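Local coordinates for protein chaperone SycD (Chlamydia pneumoniae, PDB 4NRH) that forms a complex with the gatekeeper CopN and probably acts as a class II type III secretion chaperone, a helical tetratricopeptide-repeat protein that binds translocator proteins, at residues D[69-73]-D[74-78]; D[122-125]-D[126-129]; D[130-133]-D[134-137]. All coordinates share one frame; numbering follows the deposited sequence.

Contact 1 of 3, residues D[69-73]-D[74-78]; sequences HAYLD and KDYAK
The rings of Y71 and Y76 meet across the turn that separates helix 57-72 from helix 76-89. From CB of Y71, CG lies anti to the backbone N (chi1 177°), beside the carbonyl carbon, and the CD1-CE1 side of the ring reaches Y76. Y71 CD1 comes to 3.8 Å from Y76 CD1, in the plane of the Y76 ring at its edge, and Y71 CE1 sits 3.9 Å from Y76 CE1. The two rings meet obliquely, planes at 63°. The Y71 side chain also packs on A102, S103 and M106 of helix 94-106, and Y76 shares M106. One face of the Y76 ring carries K74 O near its rim. The extended chain of K78 runs past A70, CD 3.9 Å from A70 CB. Two backbone bonds close the turn: D75 N donates to A70 O at 2.9 Å, and K74 N to Y71 O at 3.0 Å. The next helix starts at once, with D75 OD1 accepting a weak bond of 3.4 Å from K78 N. K74, at positive phi, is the C-prime residue of a Schellman motif followed directly by the D75 N-cap, a tight turn between consecutive helices, consistent with a tetratricopeptide-repeat-type helical protein.

Contact 2 of 3, residues D[122-125]-D[126-129]; sequences VLRD and KDPY
R124 and D127 are joined across the loop between helix 110-123 and helix 129-140. L123, the last helical residue before the loop, packs on S94 and W97 of helix 94-106. R124 then leaves helical geometry and supplies both the backbone and the side-chain link to D127. Its O accepts from D127 N at 3.2 Å, and this bond closes a type I beta turn. The R124 chain starts anti to the backbone N (chi1 -157°), which lays it beside the D127 side chain, with R124 CD 3.4 Å from D127 CB; a bend at chi3 then sets the guanidinium edge toward the carboxylate. R124 NH1 gives D127 OD2 a salt-bridging hydrogen bond of 2.7 Å, 154° at the hydrogen. The oxygen lies in the guanidinium plane, and the two flat groups are only 16° from coplanar. NH2 has another partner, S94 OG, so the guanidinium ties the loop back to helix 94-106. D125, second residue of the turn, forms a salt bridge through OD1 with R157 NH2 of helix 147-158.

D127 is buried, and each carboxylate oxygen has its own task. While OD2 holds the arginine, D127 OD1 accepts from Y129 N at 3.1 Å, a donor placed above the carboxylate plane. The arginine probably steadies the carboxylate that caps Y129 N, and the nearby positive charge would be expected to favour the ionised aspartate. The arrangement is a type I turn joined to an aspartate cap at the start of the next helix, within the helix-loop-helix course of a tetratricopeptide-repeat fold.

Contact 3 of 3, residues D[130-133]-D[134-137]; sequences PHYY and AYIC
Y132 O receives I136 N at 3.0 Å, one of four consecutive i to i+4 bonds linking 130-133 to 134-137. The others run from A134 N to P130 O, from Y135 N to H131 O at 2.9 Å, and from C137 N to Y133 O at 3.1 Å. Every backbone N-H of 134-137 is therefore satisfied by a carbonyl of 130-133. The carbonyls also have carbon neighbours: Y132 O lies in the plane of the Y135 ring at its edge, 3.5 Å from Y135 CD2, and A134 CB sits close to H131 O. One turn further on, Y135 O accepts from the hydroxyl of T139.

This is regular alpha-helix, and helix 129-140 packs in the helical-repeat manner of a tetratricopeptide-repeat protein, touching helices 94-106 and 110-123 before it in the chain and helices 147-158 and 165-174 after it. Y133 touches F98 and I136 touches H105, both of helix 94-106, while Y132 and Y135 reach I174 of helix 165-174.

With CG anti to the backbone N (chi1 173°), the Y132 ring crosses the I136 side chain, whose CD1 comes to 3.6 Å from Y132 CE2; CG1 of I136 stands over one face of the same ring, offset to its rim. The Y133 side chain runs alongside I136, Y133 CD1 to I136 CD1 at 3.9 Å, and Y132 CD2 lies over the centre of a Y133 ring face. The Y132 and Y135 rings are near parallel, at 30°, but slid so far apart that they barely overlap: CE1 of Y132 is 3.9 Å from CD2 of Y135.

In the fold
The three contacts follow one another along a chain of successive helices. Contact 1 is the turn between helices 57-72 and 76-89, and contacts 2 and 3 adjoin: the connection after helix 110-123, within segment 122-129, leads into helix 129-140, their centres about 12 Å apart. Contacts 1 and 2 lie on opposite sides of the chain's centre, about 24 Å between centres and about 12 Å between nearest atoms. Contact 3 approaches contact 1 more closely, to about 8 Å between nearest atoms, without touching. Helix 94-106 touches all three, F98 being shared by contacts 2 and 3. No other chain of the assembly touches these segments.

Contact 1 of 3, residues D[69-73]-D[74-78]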
loop_
_atom_site.group_PDB
_atom_site.type_symbol
_atom_site.label_atom_id
_atom_site.label_comp_id
_atom_site.label_asym_id
_atom_site.label_seq_id
_atom_site.Cartn_x
_atom_site.Cartn_y
_atom_site.Cartn_z
ATOM N N HIS D 69 7.373 -19.427 18.533
ATOM C CA HIS D 69 8.301 -20.466 18.087
ATOM C C HIS D 69 9.623 -19.880 17.599
ATOM O O HIS D 69 10.696 -20.385 17.931
ATOM C CB HIS D 69 7.670 -21.310 16.976
ATOM C CG HIS D 69 6.657 -22.297 17.466
ATOM N ND1 HIS D 69 6.494 -22.595 18.803
ATOM C CD2 HIS D 69 5.758 -23.058 16.799
ATOM C CE1 HIS D 69 5.538 -23.496 18.936
ATOM N NE2 HIS D 69 5.074 -23.794 17.736
ATOM N N ALA D 70 9.534 -18.815 16.807
ATOM C CA ALA D 70 10.716 -18.134 16.287
ATOM C C ALA D 70 11.558 -17.553 17.418
ATOM O O ALA D 70 12.788 -17.580 17.368
ATOM C CB ALA D 70 10.311 -17.040 15.311
ATOM N N TYR D 71 10.883 -17.022 18.432
ATOM C CA TYR D 71 11.551 -16.477 19.608
ATOM C C TYR D 71 12.353 -17.549 20.343
ATOM O O TYR D 71 13.487 -17.313 20.759
ATOM C CB TYR D 71 10.527 -15.842 20.551
ATOM C CG TYR D 71 11.114 -15.313 21.839
ATOM C CD1 TYR D 71 11.764 -14.085 21.875
ATOM C CD2 TYR D 71 11.010 -16.035 23.020
ATOM C CE1 TYR D 71 12.299 -13.596 23.051
ATOM C CE2 TYR D 71 11.543 -15.554 24.201
ATOM C CZ TYR D 71 12.185 -14.334 24.211
ATOM O OH TYR D 71 12.717 -13.848 25.382
ATOM N N LEU D 72 11.754 -18.726 20.500
ATOM C CA LEU D 72 12.408 -19.841 21.180
ATOM C C LEU D 72 13.594 -20.384 20.383
ATOM O O LEU D 72 14.495 -21.008 20.944
ATOM C CB LEU D 72 11.402 -20.964 21.447
ATOM C CG LEU D 72 10.241 -20.624 22.385
ATOM C CD1 LEU D 72 9.338 -21.833 22.581
ATOM C CD2 LEU D 72 10.759 -20.113 23.721
ATOM N N ASP D 73 13.590 -20.142 19.076
ATOM C CA ASP D 73 14.683 -20.573 18.210
ATOM C C ASP D 73 15.772 -19.509 18.119
ATOM O O ASP D 73 16.678 -19.606 17.290
ATOM C CB ASP D 73 14.161 -20.907 16.810
ATOM C CG ASP D 73 13.346 -22.184 16.782
ATOM O OD1 ASP D 73 13.534 -23.029 17.683
ATOM O OD2 ASP D 73 12.519 -22.343 15.860
ATOM N N LYS D 74 15.651 -18.487 18.964
ATOM C CA LYS D 74 16.586 -17.363 19.019
ATOM C C LYS D 74 16.593 -16.558 17.720
ATOM O O LYS D 74 17.516 -15.784 17.466
ATOM C CB LYS D 74 18.003 -17.846 19.345
ATOM C CG LYS D 74 18.134 -18.537 20.693
ATOM C CD LYS D 74 19.389 -19.392 20.752
ATOM C CE LYS D 74 19.672 -19.866 22.169
ATOM N NZ LYS D 74 18.535 -20.653 22.723
ATOM N N ASP D 75 15.561 -16.742 16.903
ATOM C CA ASP D 75 15.378 -15.917 15.716
ATOM C C ASP D 75 14.528 -14.711 16.095
ATOM O O ASP D 75 13.328 -14.667 15.822
ATOM C CB ASP D 75 14.722 -16.714 14.587
ATOM C CG ASP D 75 14.814 -16.012 13.245
ATOM O OD1 ASP D 75 15.245 -14.839 13.208
ATOM O OD2 ASP D 75 14.454 -16.634 12.223
ATOM N N TYR D 76 15.169 -13.734 16.727
ATOM C CA TYR D 76 14.471 -12.579 17.272
ATOM C C TYR D 76 13.961 -11.660 16.169
ATOM O O TYR D 76 12.885 -11.077 16.289
ATOM C CB TYR D 76 15.392 -11.820 18.226
ATOM C CG TYR D 76 15.968 -12.701 19.311
ATOM C CD1 TYR D 76 15.138 -13.376 20.197
ATOM C CD2 TYR D 76 17.340 -12.874 19.438
ATOM C CE1 TYR D 76 15.659 -14.190 21.185
ATOM C CE2 TYR D 76 17.870 -13.685 20.425
ATOM C CZ TYR D 76 17.026 -14.340 21.294
ATOM O OH TYR D 76 17.551 -15.147 22.276
ATOM N N ALA D 77 14.740 -11.539 15.098
ATOM C CA ALA D 77 14.360 -10.721 13.952
ATOM C C ALA D 77 13.022 -11.166 13.364
ATOM O O ALA D 77 12.168 -10.340 13.044
ATOM C CB ALA D 77 15.447 -10.766 12.889
ATOM N N LYS D 78 12.848 -12.477 13.226
ATOM C CA LYS D 78 11.614 -13.033 12.683
ATOM C C LYS D 78 10.449 -12.853 13.651
ATOM O O LYS D 78 9.324 -12.568 13.237
ATOM C CB LYS D 78 11.796 -14.517 12.352
ATOM C CG LYS D 78 10.545 -15.193 11.816
ATOM C CD LYS D 78 10.809 -16.648 11.464
ATOM C CE LYS D 78 9.585 -17.293 10.834
ATOM N NZ LYS D 78 9.817 -18.727 10.506
#

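Contact 2 of 3, residues D[122-125]-D[126-129]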
loop_
_atom_site.group_PDB
_atom_site.type_symbol
_atom_site.label_atom_id
_atom_site.label_comp_id
_atom_site.label_asym_id
_atom_site.label_seq_id
_atom_site.Cartn_x
_atom_site.Cartn_y
_atom_site.Cartn_z
ATOM N N VAL D 122 0.203 -0.633 30.683
ATOM C CA VAL D 122 -1.071 0.061 30.525
ATOM C C VAL D 122 -2.222 -0.923 30.319
ATOM O O VAL D 122 -3.284 -0.793 30.930
ATOM C CB VAL D 122 -1.026 1.044 29.336
ATOM C CG1 VAL D 122 -2.399 1.649 29.086
ATOM C CG2 VAL D 122 0.002 2.135 29.591
ATOM N N LEU D 123 -1.998 -1.911 29.460
ATOM C CA LEU D 123 -3.022 -2.895 29.128
ATOM C C LEU D 123 -3.228 -3.903 30.258
ATOM O O LEU D 123 -4.269 -4.556 30.338
ATOM C CB LEU D 123 -2.652 -3.627 27.837
ATOM C CG LEU D 123 -2.526 -2.768 26.576
ATOM C CD1 LEU D 123 -2.031 -3.606 25.404
ATOM C CD2 LEU D 123 -3.848 -2.092 26.237
ATOM N N ARG D 124 -2.228 -4.023 31.126
ATOM C CA ARG D 124 -2.216 -5.062 32.150
ATOM C C ARG D 124 -1.677 -4.493 33.462
ATOM O O ARG D 124 -0.568 -4.822 33.884
ATOM C CB ARG D 124 -1.369 -6.247 31.686
ATOM C CG ARG D 124 -1.688 -7.570 32.355
ATOM C CD ARG D 124 -0.539 -8.548 32.161
ATOM N NE ARG D 124 -0.482 -9.095 30.810
ATOM C CZ ARG D 124 0.526 -9.827 30.347
ATOM N NH1 ARG D 124 1.566 -10.094 31.126
ATOM N NH2 ARG D 124 0.499 -10.287 29.104
ATOM N N ASP D 125 -2.473 -3.634 34.094
ATOM C CA ASP D 125 -2.032 -2.839 35.240
ATOM C C ASP D 125 -1.542 -3.650 36.442
ATOM O O ASP D 125 -0.627 -3.224 37.148
ATOM C CB ASP D 125 -3.170 -1.916 35.691
ATOM C CG ASP D 125 -2.693 -0.811 36.614
ATOM O OD1 ASP D 125 -1.488 -0.484 36.579
ATOM O OD2 ASP D 125 -3.523 -0.273 37.377
ATOM N N LYS D 126 -2.146 -4.809 36.679
ATOM C CA LYS D 126 -1.835 -5.591 37.876
ATOM C C LYS D 126 -0.487 -6.308 37.804
ATOM O O LYS D 126 0.078 -6.679 38.832
ATOM C CB LYS D 126 -2.944 -6.612 38.142
ATOM C CG LYS D 126 -4.287 -5.990 38.497
ATOM C CD LYS D 126 -5.358 -7.052 38.681
ATOM C CE LYS D 126 -6.699 -6.430 39.034
ATOM N NZ LYS D 126 -7.790 -7.443 39.085
ATOM N N ASP D 127 0.022 -6.502 36.592
ATOM C CA ASP D 127 1.261 -7.249 36.385
ATOM C C ASP D 127 2.494 -6.402 36.705
ATOM O O ASP D 127 2.701 -5.351 36.100
ATOM C CB ASP D 127 1.330 -7.754 34.943
ATOM C CG ASP D 127 2.325 -8.886 34.758
ATOM O OD1 ASP D 127 3.113 -9.159 35.685
ATOM O OD2 ASP D 127 2.323 -9.502 33.672
ATOM N N PRO D 128 3.316 -6.862 37.662
ATOM C CA PRO D 128 4.566 -6.175 38.013
ATOM C C PRO D 128 5.691 -6.406 37.003
ATOM O O PRO D 128 6.585 -5.568 36.885
ATOM C CB PRO D 128 4.930 -6.791 39.368
ATOM C CG PRO D 128 4.317 -8.147 39.333
ATOM C CD PRO D 128 3.030 -7.983 38.575
ATOM N N TYR D 129 5.642 -7.528 36.290
ATOM C CA TYR D 129 6.727 -7.929 35.392
ATOM C C TYR D 129 7.043 -6.981 34.223
ATOM O O TYR D 129 8.215 -6.813 33.888
ATOM C CB TYR D 129 6.451 -9.335 34.847
ATOM C CG TYR D 129 6.846 -10.426 35.816
ATOM C CD1 TYR D 129 8.174 -10.814 35.944
ATOM C CD2 TYR D 129 5.899 -11.057 36.612
ATOM C CE1 TYR D 129 8.548 -11.805 36.829
ATOM C CE2 TYR D 129 6.265 -12.051 37.503
ATOM C CZ TYR D 129 7.590 -12.421 37.606
ATOM O OH TYR D 129 7.962 -13.409 38.489
#

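Contact 3 of 3, residues D[130-133]-D[134-137]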
loop_
_atom_site.group_PDB
_atom_site.type_symbol
_atom_site.label_atom_id
_atom_site.label_comp_id
_atom_site.label_asym_id
_atom_site.label_seq_id
_atom_site.Cartn_x
_atom_site.Cartn_y
_atom_site.Cartn_z
ATOM N N PRO D 130 6.020 -6.381 33.581
ATOM C CA PRO D 130 6.382 -5.407 32.542
ATOM C C PRO D 130 7.228 -4.260 33.093
ATOM O O PRO D 130 8.126 -3.772 32.405
ATOM C CB PRO D 130 5.025 -4.897 32.050
ATOM C CG PRO D 130 4.088 -6.009 32.326
ATOM C CD PRO D 130 4.569 -6.641 33.599
ATOM N N HIS D 131 6.936 -3.841 34.321
ATOM C CA HIS D 131 7.699 -2.789 34.983
ATOM C C HIS D 131 9.109 -3.249 35.347
ATOM O O HIS D 131 10.065 -2.483 35.231
ATOM C CB HIS D 131 6.965 -2.310 36.238
ATOM C CG HIS D 131 5.607 -1.744 35.961
ATOM N ND1 HIS D 131 5.419 -0.478 35.450
ATOM C CD2 HIS D 131 4.372 -2.275 36.116
ATOM C CE1 HIS D 131 4.125 -0.252 35.305
ATOM N NE2 HIS D 131 3.467 -1.326 35.701
ATOM N N TYR D 132 9.230 -4.498 35.789
ATOM C CA TYR D 132 10.529 -5.057 36.156
ATOM C C TYR D 132 11.480 -5.127 34.964
ATOM O O TYR D 132 12.663 -4.809 35.085
ATOM C CB TYR D 132 10.367 -6.452 36.766
ATOM C CG TYR D 132 11.684 -7.155 37.014
ATOM C CD1 TYR D 132 12.523 -6.751 38.044
ATOM C CD2 TYR D 132 12.088 -8.221 36.219
ATOM C CE1 TYR D 132 13.729 -7.388 38.276
ATOM C CE2 TYR D 132 13.292 -8.864 36.444
ATOM C CZ TYR D 132 14.108 -8.443 37.474
ATOM O OH TYR D 132 15.308 -9.077 37.705
ATOM N N TYR D 133 10.961 -5.554 33.818
ATOM C CA TYR D 133 11.771 -5.642 32.608
ATOM C C TYR D 133 12.076 -4.255 32.055
ATOM O O TYR D 133 13.067 -4.063 31.350
ATOM C CB TYR D 133 11.073 -6.506 31.556
ATOM C CG TYR D 133 11.163 -7.984 31.862
ATOM C CD1 TYR D 133 12.381 -8.649 31.806
ATOM C CD2 TYR D 133 10.036 -8.710 32.224
ATOM C CE1 TYR D 133 12.473 -9.997 32.092
ATOM C CE2 TYR D 133 10.118 -10.059 32.513
ATOM C CZ TYR D 133 11.339 -10.697 32.445
ATOM O OH TYR D 133 11.426 -12.040 32.731
ATOM N N ALA D 134 11.217 -3.291 32.372
ATOM C CA ALA D 134 11.500 -1.895 32.065
ATOM C C ALA D 134 12.670 -1.414 32.916
ATOM O O ALA D 134 13.541 -0.686 32.441
ATOM C CB ALA D 134 10.270 -1.029 32.300
ATOM N N TYR D 135 12.680 -1.836 34.178
ATOM C CA TYR D 135 13.769 -1.530 35.101
ATOM C C TYR D 135 15.101 -2.053 34.570
ATOM O O TYR D 135 16.105 -1.341 34.584
ATOM C CB TYR D 135 13.477 -2.114 36.488
ATOM C CG TYR D 135 14.707 -2.523 37.272
ATOM C CD1 TYR D 135 15.442 -1.588 37.989
ATOM C CD2 TYR D 135 15.120 -3.850 37.310
ATOM C CE1 TYR D 135 16.562 -1.961 38.709
ATOM C CE2 TYR D 135 16.239 -4.231 38.025
ATOM C CZ TYR D 135 16.956 -3.283 38.724
ATOM O OH TYR D 135 18.069 -3.657 39.442
ATOM N N ILE D 136 15.103 -3.304 34.119
ATOM C CA ILE D 136 16.292 -3.910 33.530
ATOM C C ILE D 136 16.803 -3.099 32.340
ATOM O O ILE D 136 17.991 -2.796 32.248
ATOM C CB ILE D 136 16.019 -5.359 33.075
ATOM C CG1 ILE D 136 15.746 -6.259 34.281
ATOM C CG2 ILE D 136 17.189 -5.900 32.269
ATOM C CD1 ILE D 136 15.515 -7.709 33.914
ATOM N N CYS D 137 15.893 -2.731 31.443
ATOM C CA CYS D 137 16.255 -1.983 30.243
ATOM C C CYS D 137 16.767 -0.582 30.573
ATOM O O CYS D 137 17.746 -0.122 29.984
ATOM C CB CYS D 137 15.061 -1.895 29.293
ATOM S SG CYS D 137 14.684 -3.436 28.426
#